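Local coordinates for protein cortical-lytic enzyme (PDB 5JIP) that probably acts as a lysozyme-type muramidase that cleaves the glycan strands of the spore cortex peptidoglycan during germination, at residues Asn54-Phe59 against Ile93-Gln98; Asn20-Asp25 against Tyr39-Gly44; Tyr262-Phe265 against Tyr270-Thr273. All blocks are in the same frame, centred on the assembly; numbering follows the deposited sequence.

Contact 1: Asn54-Phe59 against Ile93-Gln98; sequences NKFLEF and IDVLQQ
Phe56 and Leu57, in the first turn of helix 56-66, pack against Val95, Leu96 and Gln98 of helix 83-100, and no hydrogen bond passes between the two segments. The apolar part is carried by Phe56. A chi1 of 173° turns the ring away from its own backbone nitrogen and across to the other helix, where Phe56 CD2 lies 3.8 Å from Val95 CG1. The same ring also meets the backbone: the carbonyl oxygen Val95 O sits at the ring edge, in plane, 3.5 Å from Phe56 CE2, so the aromatic C-H edge faces the oxygen. Beside this buried pair, Leu57 makes a more exposed contact, one methyl branch, CD2, resting 3.5 Å from Gln98 O and 3.9 Å from Gln98 CB.

A side-chain bond within helix 83-100 holds Gln98: its NE2 donates to Asp94 OD1 over 3.1 Å, reaching the carboxylate from above its plane, which draws the amide back along its own helix.

Both helices pack on strand 38-44 of the barrel sheet in the family 25 domain (TIM-barrel clan), Phe56 and Val95 both touching Ala42. Ile52 of strand 51-52 meets Leu57, Val95 and Gln98, and Leu96 packs on Phe138 of helix 124-142.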
loop_
_atom_site.group_PDB
_atom_site.type_symbol
_atom_site.label_atom_id
_atom_site.label_comp_id
_atom_site.label_asym_id
_atom_site.label_seq_id
_atom_site.Cartn_x
_atom_site.Cartn_y
_atom_site.Cartn_z
ATOM N N ASN A 54 5.172 27.151 25.357
ATOM C CA ASN A 54 6.088 28.293 25.354
ATOM C C ASN A 54 7.499 27.968 24.875
ATOM O O ASN A 54 8.295 28.904 24.695
ATOM C CB ASN A 54 6.149 28.904 26.747
ATOM C CG ASN A 54 4.863 29.622 27.096
ATOM O OD1 ASN A 54 4.412 30.488 26.340
ATOM N ND2 ASN A 54 4.243 29.235 28.202
ATOM N N LYS A 55 7.839 26.684 24.684
ATOM C CA LYS A 55 9.104 26.297 24.082
ATOM C C LYS A 55 8.941 25.662 22.705
ATOM O O LYS A 55 9.950 25.422 22.031
ATOM C CB LYS A 55 9.857 25.315 25.000
ATOM C CG LYS A 55 10.396 25.935 26.301
ATOM C CD LYS A 55 11.594 26.779 26.010
ATOM C CE LYS A 55 12.366 27.051 27.281
ATOM N NZ LYS A 55 13.544 27.930 27.008
ATOM N N PHE A 56 7.707 25.436 22.242
ATOM C CA PHE A 56 7.515 24.722 20.984
ATOM C C PHE A 56 8.281 25.368 19.829
ATOM O O PHE A 56 9.037 24.697 19.120
ATOM C CB PHE A 56 6.030 24.618 20.655
ATOM C CG PHE A 56 5.772 24.053 19.294
ATOM C CD1 PHE A 56 6.292 22.818 18.953
ATOM C CD2 PHE A 56 5.040 24.751 18.357
ATOM C CE1 PHE A 56 6.113 22.293 17.700
ATOM C CE2 PHE A 56 4.841 24.235 17.100
ATOM C CZ PHE A 56 5.379 22.993 16.763
ATOM N N LEU A 57 8.079 26.660 19.594
ATOM C CA LEU A 57 8.721 27.257 18.431
ATOM C C LEU A 57 10.235 27.096 18.509
ATOM O O LEU A 57 10.882 26.679 17.541
ATOM C CB LEU A 57 8.328 28.732 18.304
ATOM C CG LEU A 57 6.843 29.013 18.148
ATOM C CD1 LEU A 57 6.629 30.503 18.020
ATOM C CD2 LEU A 57 6.287 28.278 16.963
ATOM N N GLU A 58 10.800 27.329 19.679
ATOM C CA GLU A 58 12.244 27.232 19.829
ATOM C C GLU A 58 12.725 25.801 19.671
ATOM O O GLU A 58 13.728 25.541 18.992
ATOM C CB GLU A 58 12.626 27.765 21.194
ATOM C CG GLU A 58 14.031 27.478 21.626
ATOM C CD GLU A 58 14.327 27.922 23.070
ATOM O OE1 GLU A 58 13.549 28.712 23.648
ATOM O OE2 GLU A 58 15.347 27.464 23.628
ATOM N N PHE A 59 12.011 24.863 20.304
ATOM C CA PHE A 59 12.405 23.466 20.262
ATOM C C PHE A 59 12.292 22.914 18.844
ATOM O O PHE A 59 13.151 22.142 18.404
ATOM C CB PHE A 59 11.522 22.661 21.215
ATOM C CG PHE A 59 11.891 22.756 22.686
ATOM C CD1 PHE A 59 12.962 23.508 23.129
ATOM C CD2 PHE A 59 11.136 22.081 23.630
ATOM C CE1 PHE A 59 13.286 23.555 24.486
ATOM C CE2 PHE A 59 11.443 22.150 24.972
ATOM C CZ PHE A 59 12.541 22.883 25.389
ATOM N N ILE A 93 -3.511 22.952 13.835
ATOM C CA ILE A 93 -3.007 23.120 12.471
ATOM C C ILE A 93 -2.252 24.433 12.345
ATOM O O ILE A 93 -1.199 24.507 11.711
ATOM C CB ILE A 93 -4.181 23.039 11.472
ATOM C CG1 ILE A 93 -4.668 21.599 11.374
ATOM C CG2 ILE A 93 -3.783 23.574 10.083
ATOM C CD1 ILE A 93 -6.013 21.456 10.687
ATOM N N ASP A 94 -2.813 25.496 12.907
ATOM C CA ASP A 94 -2.178 26.810 12.890
ATOM C C ASP A 94 -0.861 26.785 13.654
ATOM O O ASP A 94 0.179 27.197 13.125
ATOM C CB ASP A 94 -3.184 27.819 13.463
ATOM C CG ASP A 94 -2.651 29.251 13.578
ATOM O OD1 ASP A 94 -1.521 29.560 13.176
ATOM O OD2 ASP A 94 -3.424 30.086 14.103
ATOM N N VAL A 95 -0.866 26.246 14.882
ATOM C CA VAL A 95 0.362 26.243 15.688
ATOM C C VAL A 95 1.448 25.408 15.022
ATOM O O VAL A 95 2.613 25.813 14.973
ATOM C CB VAL A 95 0.072 25.754 17.114
ATOM C CG1 VAL A 95 1.357 25.600 17.956
ATOM C CG2 VAL A 95 -0.857 26.715 17.781
ATOM N N LEU A 96 1.090 24.225 14.517
ATOM C CA LEU A 96 2.082 23.373 13.859
ATOM C C LEU A 96 2.838 24.138 12.789
ATOM O O LEU A 96 4.071 24.037 12.699
ATOM C CB LEU A 96 1.422 22.149 13.238
ATOM C CG LEU A 96 0.985 21.066 14.218
ATOM C CD1 LEU A 96 -0.011 20.129 13.529
ATOM C CD2 LEU A 96 2.139 20.263 14.813
ATOM N N GLN A 97 2.112 24.891 11.949
ATOM C CA GLN A 97 2.764 25.644 10.886
ATOM C C GLN A 97 3.642 26.749 11.449
ATOM O O GLN A 97 4.681 27.077 10.859
ATOM C CB GLN A 97 1.727 26.211 9.935
ATOM C CG GLN A 97 1.008 25.138 9.181
ATOM C CD GLN A 97 -0.111 25.668 8.336
ATOM O OE1 GLN A 97 0.066 25.951 7.161
ATOM N NE2 GLN A 97 -1.284 25.781 8.926
ATOM N N GLN A 98 3.246 27.348 12.573
ATOM C CA GLN A 98 4.120 28.335 13.192
ATOM C C GLN A 98 5.455 27.709 13.568
ATOM O O GLN A 98 6.509 28.347 13.463
ATOM C CB GLN A 98 3.459 28.944 14.432
ATOM C CG GLN A 98 2.183 29.693 14.164
ATOM C CD GLN A 98 1.631 30.358 15.416
ATOM O OE1 GLN A 98 2.390 30.876 16.238
ATOM N NE2 GLN A 98 0.327 30.348 15.564
#

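Contact 2: Asn20-Asp25 against Tyr39-Gly44; sequences NEFSRD and YLRASG
The side chain of Arg41 meets three successive residues of a tight turn: its guanidinium Glu21 and Phe22, its aliphatic base Asn20. Arg41 NH2 donates to Glu21 OE2 in a salt bridge of 3.0 Å. The bond is bent, with an N-H...O angle of 132°, and the carboxylate is approached from above its plane; the two planar groups stand 81° apart, so this is no flat two-pronged pairing. The same nitrogen lies 3.4 Å from Phe22 CE2, with ring and guanidinium planes turned 65° apart. Nearer the strand, Asn20 CB packs against Arg41 CB at 3.5 Å.

Residues 20-23 form a type I beta turn, closed by Ser23 N bonding to Asn20 O. Asn20 also makes an Asx turn: its OD1 comes round to accept from Phe22 N over 2.9 Å. Ser23 OG in turn accepts from Asn20 N. Glu21 CG lies over the centre of the Phe22 ring, 3.5 Å above its plane.

Asp53 and Asn54 extend the network, Asp53 pairing with Arg41 NE and Asn54 with Glu21 OE1, while Arg41 NH1 bridges to the sulfonate of a MES molecule, probably from the crystallisation liquor. Two carboxylates probably balance the charge of the arginine and fix the orientation of its guanidinium, and the bound sulfonate is consistent with a site that can take an anion.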
loop_
_atom_site.group_PDB
_atom_site.type_symbol
_atom_site.label_atom_id
_atom_site.label_comp_id
_atom_site.label_asym_id
_atom_site.label_seq_id
_atom_site.Cartn_x
_atom_site.Cartn_y
_atom_site.Cartn_z
ATOM N N ASN A 20 8.178 19.060 26.556
ATOM C CA ASN A 20 7.362 20.259 26.454
ATOM C C ASN A 20 8.068 21.382 27.208
ATOM O O ASN A 20 9.229 21.251 27.595
ATOM C CB ASN A 20 5.933 20.004 26.948
ATOM C CG ASN A 20 5.866 19.596 28.417
ATOM O OD1 ASN A 20 6.723 19.942 29.235
ATOM N ND2 ASN A 20 4.847 18.828 28.741
ATOM N N GLU A 21 7.371 22.504 27.390
ATOM C CA GLU A 21 8.027 23.669 27.982
ATOM C C GLU A 21 8.518 23.435 29.407
ATOM O O GLU A 21 9.325 24.234 29.913
ATOM C CB GLU A 21 7.071 24.851 27.949
ATOM C CG GLU A 21 5.887 24.733 28.872
ATOM C CD GLU A 21 4.957 25.908 28.712
ATOM O OE1 GLU A 21 5.071 26.863 29.530
ATOM O OE2 GLU A 21 4.155 25.897 27.752
ATOM N N PHE A 22 8.071 22.369 30.061
ATOM C CA PHE A 22 8.495 22.080 31.430
ATOM C C PHE A 22 9.676 21.132 31.475
ATOM O O PHE A 22 10.190 20.839 32.556
ATOM C CB PHE A 22 7.294 21.530 32.238
ATOM C CG PHE A 22 6.077 22.401 32.121
ATOM C CD1 PHE A 22 6.111 23.705 32.589
ATOM C CD2 PHE A 22 4.907 21.937 31.515
ATOM C CE1 PHE A 22 5.023 24.515 32.457
ATOM C CE2 PHE A 22 3.826 22.748 31.371
ATOM C CZ PHE A 22 3.863 24.036 31.851
ATOM N N SER A 23 10.133 20.661 30.325
ATOM C CA SER A 23 11.329 19.845 30.284
ATOM C C SER A 23 12.524 20.735 30.582
ATOM O O SER A 23 12.649 21.815 30.006
ATOM C CB SER A 23 11.474 19.220 28.906
ATOM O OG SER A 23 10.355 18.418 28.621
ATOM N N ARG A 24 13.372 20.319 31.500
ATOM C CA ARG A 24 14.479 21.160 31.939
ATOM C C ARG A 24 15.798 20.770 31.285
ATOM O O ARG A 24 16.125 19.589 31.186
ATOM C CB ARG A 24 14.622 21.074 33.452
ATOM C CG ARG A 24 13.335 21.469 34.145
ATOM C CD ARG A 24 13.502 21.617 35.650
ATOM N NE ARG A 24 13.810 20.351 36.321
ATOM C CZ ARG A 24 12.929 19.388 36.589
ATOM N NH1 ARG A 24 13.343 18.292 37.225
ATOM N NH2 ARG A 24 11.653 19.483 36.200
ATOM N N ASP A 25 16.591 21.777 30.903
ATOM C CA ASP A 25 17.983 21.549 30.524
ATOM C C ASP A 25 18.076 20.609 29.320
ATOM O O ASP A 25 18.727 19.574 29.368
ATOM C CB ASP A 25 18.801 21.004 31.706
ATOM C CG ASP A 25 18.727 21.919 32.936
ATOM O OD1 ASP A 25 18.172 23.046 32.846
ATOM O OD2 ASP A 25 19.198 21.511 34.017
ATOM N N TYR A 39 9.361 14.032 20.138
ATOM C CA TYR A 39 8.043 14.667 20.160
ATOM C C TYR A 39 8.020 15.865 21.106
ATOM O O TYR A 39 8.626 15.832 22.176
ATOM C CB TYR A 39 6.956 13.672 20.567
ATOM C CG TYR A 39 6.266 13.068 19.356
ATOM C CD1 TYR A 39 5.370 13.809 18.588
ATOM C CD2 TYR A 39 6.522 11.768 18.973
ATOM C CE1 TYR A 39 4.743 13.257 17.488
ATOM C CE2 TYR A 39 5.913 11.211 17.857
ATOM C CZ TYR A 39 5.040 11.947 17.115
ATOM O OH TYR A 39 4.477 11.335 16.016
ATOM N N LEU A 40 7.339 16.934 20.671
ATOM C CA LEU A 40 7.182 18.183 21.410
ATOM C C LEU A 40 5.703 18.491 21.590
ATOM O O LEU A 40 4.890 18.220 20.706
ATOM C CB LEU A 40 7.801 19.370 20.661
ATOM C CG LEU A 40 9.230 19.185 20.114
ATOM C CD1 LEU A 40 9.585 20.362 19.188
ATOM C CD2 LEU A 40 10.204 19.027 21.262
ATOM N N ARG A 41 5.351 19.087 22.718
ATOM C CA ARG A 41 4.042 19.720 22.802
ATOM C C ARG A 41 4.024 20.962 21.929
ATOM O O ARG A 41 4.861 21.863 22.076
ATOM C CB ARG A 41 3.681 20.092 24.243
ATOM C CG ARG A 41 2.254 20.684 24.335
ATOM C CD ARG A 41 1.747 20.804 25.780
ATOM N NE ARG A 41 2.394 21.894 26.499
ATOM C CZ ARG A 41 1.960 22.378 27.662
ATOM N NH1 ARG A 41 0.904 21.827 28.249
ATOM N NH2 ARG A 41 2.582 23.411 28.224
ATOM N N ALA A 42 3.056 21.017 21.037
ATOM C CA ALA A 42 2.791 22.222 20.263
ATOM C C ALA A 42 1.838 23.134 20.999
ATOM O O ALA A 42 2.075 24.343 21.077
ATOM C CB ALA A 42 2.206 21.884 18.900
ATOM N N SER A 43 0.742 22.570 21.504
ATOM C CA SER A 43 -0.372 23.363 22.009
ATOM C C SER A 43 -1.171 22.504 22.966
ATOM O O SER A 43 -0.952 21.296 23.094
ATOM C CB SER A 43 -1.284 23.863 20.884
ATOM O OG SER A 43 -1.737 22.774 20.064
ATOM N N GLY A 44 -2.120 23.143 23.624
ATOM C CA GLY A 44 -2.963 22.440 24.564
ATOM C C GLY A 44 -4.087 23.323 25.040
ATOM O O GLY A 44 -3.972 24.548 25.057
#

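Contact 3: Tyr262-Phe265 against Tyr270-Thr273; sequences YNVF and YAGT
Tyr270 and Val264, with Phe265 close behind, bury the largest areas in this antiparallel beta hairpin, whose register is shifted by a classic beta bulge. Ala271 and Gly272 both face Val264. Val264 O accepts from Ala271 N at 2.8 Å and, weakly, from Gly272 N at 3.5 Å, while Val264 N donates to Gly272 O over 3.0 Å. The extra residue of the bulge is taken up by strand 269-275, and Gly272 adopts backbone angles (164°/164°) at which a side chain would press on the preceding carbonyl oxygen.

The side chain of Val264 lies on the sheet face that packs on Ile283 and Ile300; across the pair its CG1 approaches Ala271 CB. Asn263, Phe265, Tyr270 and Thr273 share the other face. Phe265 and Tyr270 form a non-hydrogen-bonded pair in which Phe265 CD2 approaches Tyr270 CA at 3.6 Å, and Arg313 makes a cation-pi contact with the Phe265 ring.

The Tyr270 ring lies along its own strand over the residues that follow, with Gly272 N 3.6 Å above the plane, over the ring centre. The ring edge is turned to Asn263 OD1 and Thr273 OG1, and its hydroxyl donates to Thr273 OG1. This face forms part of the dimer interface: Tyr270 meets Tyr270 of the second subunit with nearly parallel rings, and Asn263 ND2 bonds to Thr273 OG1 of that subunit. Within the hairpin, Thr273 OG1 donates a hydrogen bond to Asn263 OD1 over 2.7 Å, tilted 20° from the carbonyl plane.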
loop_
_atom_site.group_PDB
_atom_site.type_symbol
_atom_site.label_atom_id
_atom_site.label_comp_id
_atom_site.label_asym_id
_atom_site.label_seq_id
_atom_site.Cartn_x
_atom_site.Cartn_y
_atom_site.Cartn_z
ATOM N N TYR A 262 3.183 4.856 -5.454
ATOM C CA TYR A 262 3.309 6.162 -6.075
ATOM C C TYR A 262 2.033 6.477 -6.827
ATOM O O TYR A 262 1.386 5.583 -7.385
ATOM C CB TYR A 262 4.474 6.234 -7.078
ATOM C CG TYR A 262 5.782 5.682 -6.609
ATOM C CD1 TYR A 262 6.049 4.322 -6.687
ATOM C CD2 TYR A 262 6.785 6.530 -6.142
ATOM C CE1 TYR A 262 7.250 3.812 -6.254
ATOM C CE2 TYR A 262 7.981 6.042 -5.725
ATOM C CZ TYR A 262 8.235 4.693 -5.799
ATOM O OH TYR A 262 9.452 4.238 -5.375
ATOM N N ASN A 263 1.698 7.756 -6.857
ATOM C CA ASN A 263 0.716 8.313 -7.775
ATOM C C ASN A 263 1.429 9.240 -8.752
ATOM O O ASN A 263 2.254 10.069 -8.350
ATOM C CB ASN A 263 -0.366 9.106 -7.042
ATOM C CG ASN A 263 -1.256 8.229 -6.184
ATOM O OD1 ASN A 263 -1.600 7.098 -6.557
ATOM N ND2 ASN A 263 -1.587 8.719 -4.995
ATOM N N VAL A 264 1.059 9.125 -10.026
ATOM C CA VAL A 264 1.624 9.924 -11.114
ATOM C C VAL A 264 0.525 10.768 -11.734
ATOM O O VAL A 264 -0.626 10.321 -11.869
ATOM C CB VAL A 264 2.289 9.029 -12.176
ATOM C CG1 VAL A 264 2.779 9.857 -13.359
ATOM C CG2 VAL A 264 3.439 8.252 -11.534
ATOM N N PHE A 265 0.893 11.983 -12.132
ATOM C CA PHE A 265 -0.060 12.961 -12.641
ATOM C C PHE A 265 0.456 13.603 -13.921
ATOM O O PHE A 265 1.662 13.841 -14.063
ATOM C CB PHE A 265 -0.307 14.044 -11.618
ATOM C CG PHE A 265 -0.831 13.527 -10.293
ATOM C CD1 PHE A 265 0.044 13.078 -9.307
ATOM C CD2 PHE A 265 -2.199 13.498 -10.044
ATOM C CE1 PHE A 265 -0.445 12.604 -8.085
ATOM C CE2 PHE A 265 -2.704 13.010 -8.831
ATOM C CZ PHE A 265 -1.829 12.576 -7.849
ATOM N N TYR A 270 -4.838 12.830 -12.557
ATOM C CA TYR A 270 -4.346 11.524 -12.148
ATOM C C TYR A 270 -4.090 10.641 -13.353
ATOM O O TYR A 270 -4.930 10.519 -14.250
ATOM C CB TYR A 270 -5.366 10.877 -11.214
ATOM C CG TYR A 270 -5.167 9.424 -10.885
ATOM C CD1 TYR A 270 -4.293 9.037 -9.873
ATOM C CD2 TYR A 270 -5.895 8.437 -11.532
ATOM C CE1 TYR A 270 -4.141 7.707 -9.543
ATOM C CE2 TYR A 270 -5.741 7.099 -11.206
ATOM C CZ TYR A 270 -4.865 6.748 -10.206
ATOM O OH TYR A 270 -4.694 5.424 -9.876
ATOM N N ALA A 271 -2.933 9.986 -13.350
ATOM C CA ALA A 271 -2.578 9.077 -14.417
ATOM C C ALA A 271 -2.441 7.631 -13.966
ATOM O O ALA A 271 -2.538 6.740 -14.809
ATOM C CB ALA A 271 -1.267 9.525 -15.080
ATOM N N GLY A 272 -2.225 7.366 -12.685
ATOM C CA GLY A 272 -2.151 5.990 -12.238
ATOM C C GLY A 272 -1.519 5.874 -10.871
ATOM O O GLY A 272 -0.878 6.802 -10.362
ATOM N N THR A 273 -1.721 4.697 -10.281
ATOM C CA THR A 273 -1.115 4.316 -9.013
ATOM C C THR A 273 -0.215 3.113 -9.236
ATOM O O THR A 273 -0.626 2.140 -9.872
ATOM C CB THR A 273 -2.185 3.999 -7.966
ATOM O OG1 THR A 273 -3.023 5.146 -7.799
ATOM C CG2 THR A 273 -1.563 3.635 -6.634
#

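Overall arrangement
Contacts 1 and 2 are neighbours in the family 25 domain, their centres 10 Å apart, and strand 38-44 serves both, one side toward the turn of contact 2 and the other toward the helices of contact 1. A probable hydrogen bond from Asn54 ND2 to Glu21 OE1 links them. Contact 1 is mainly buried and apolar, helix against helix; contact 2 lies at the surface and depends on charge. Contact 3 stands apart, about 39 Å from contact 2 between centres and beyond the chain's centre from it, in a separate antiparallel sheet. There backbone hydrogen bonds dominate, and its buried polar side chains help join the two subunits, whereas no second subunit touches contacts 1 and 2.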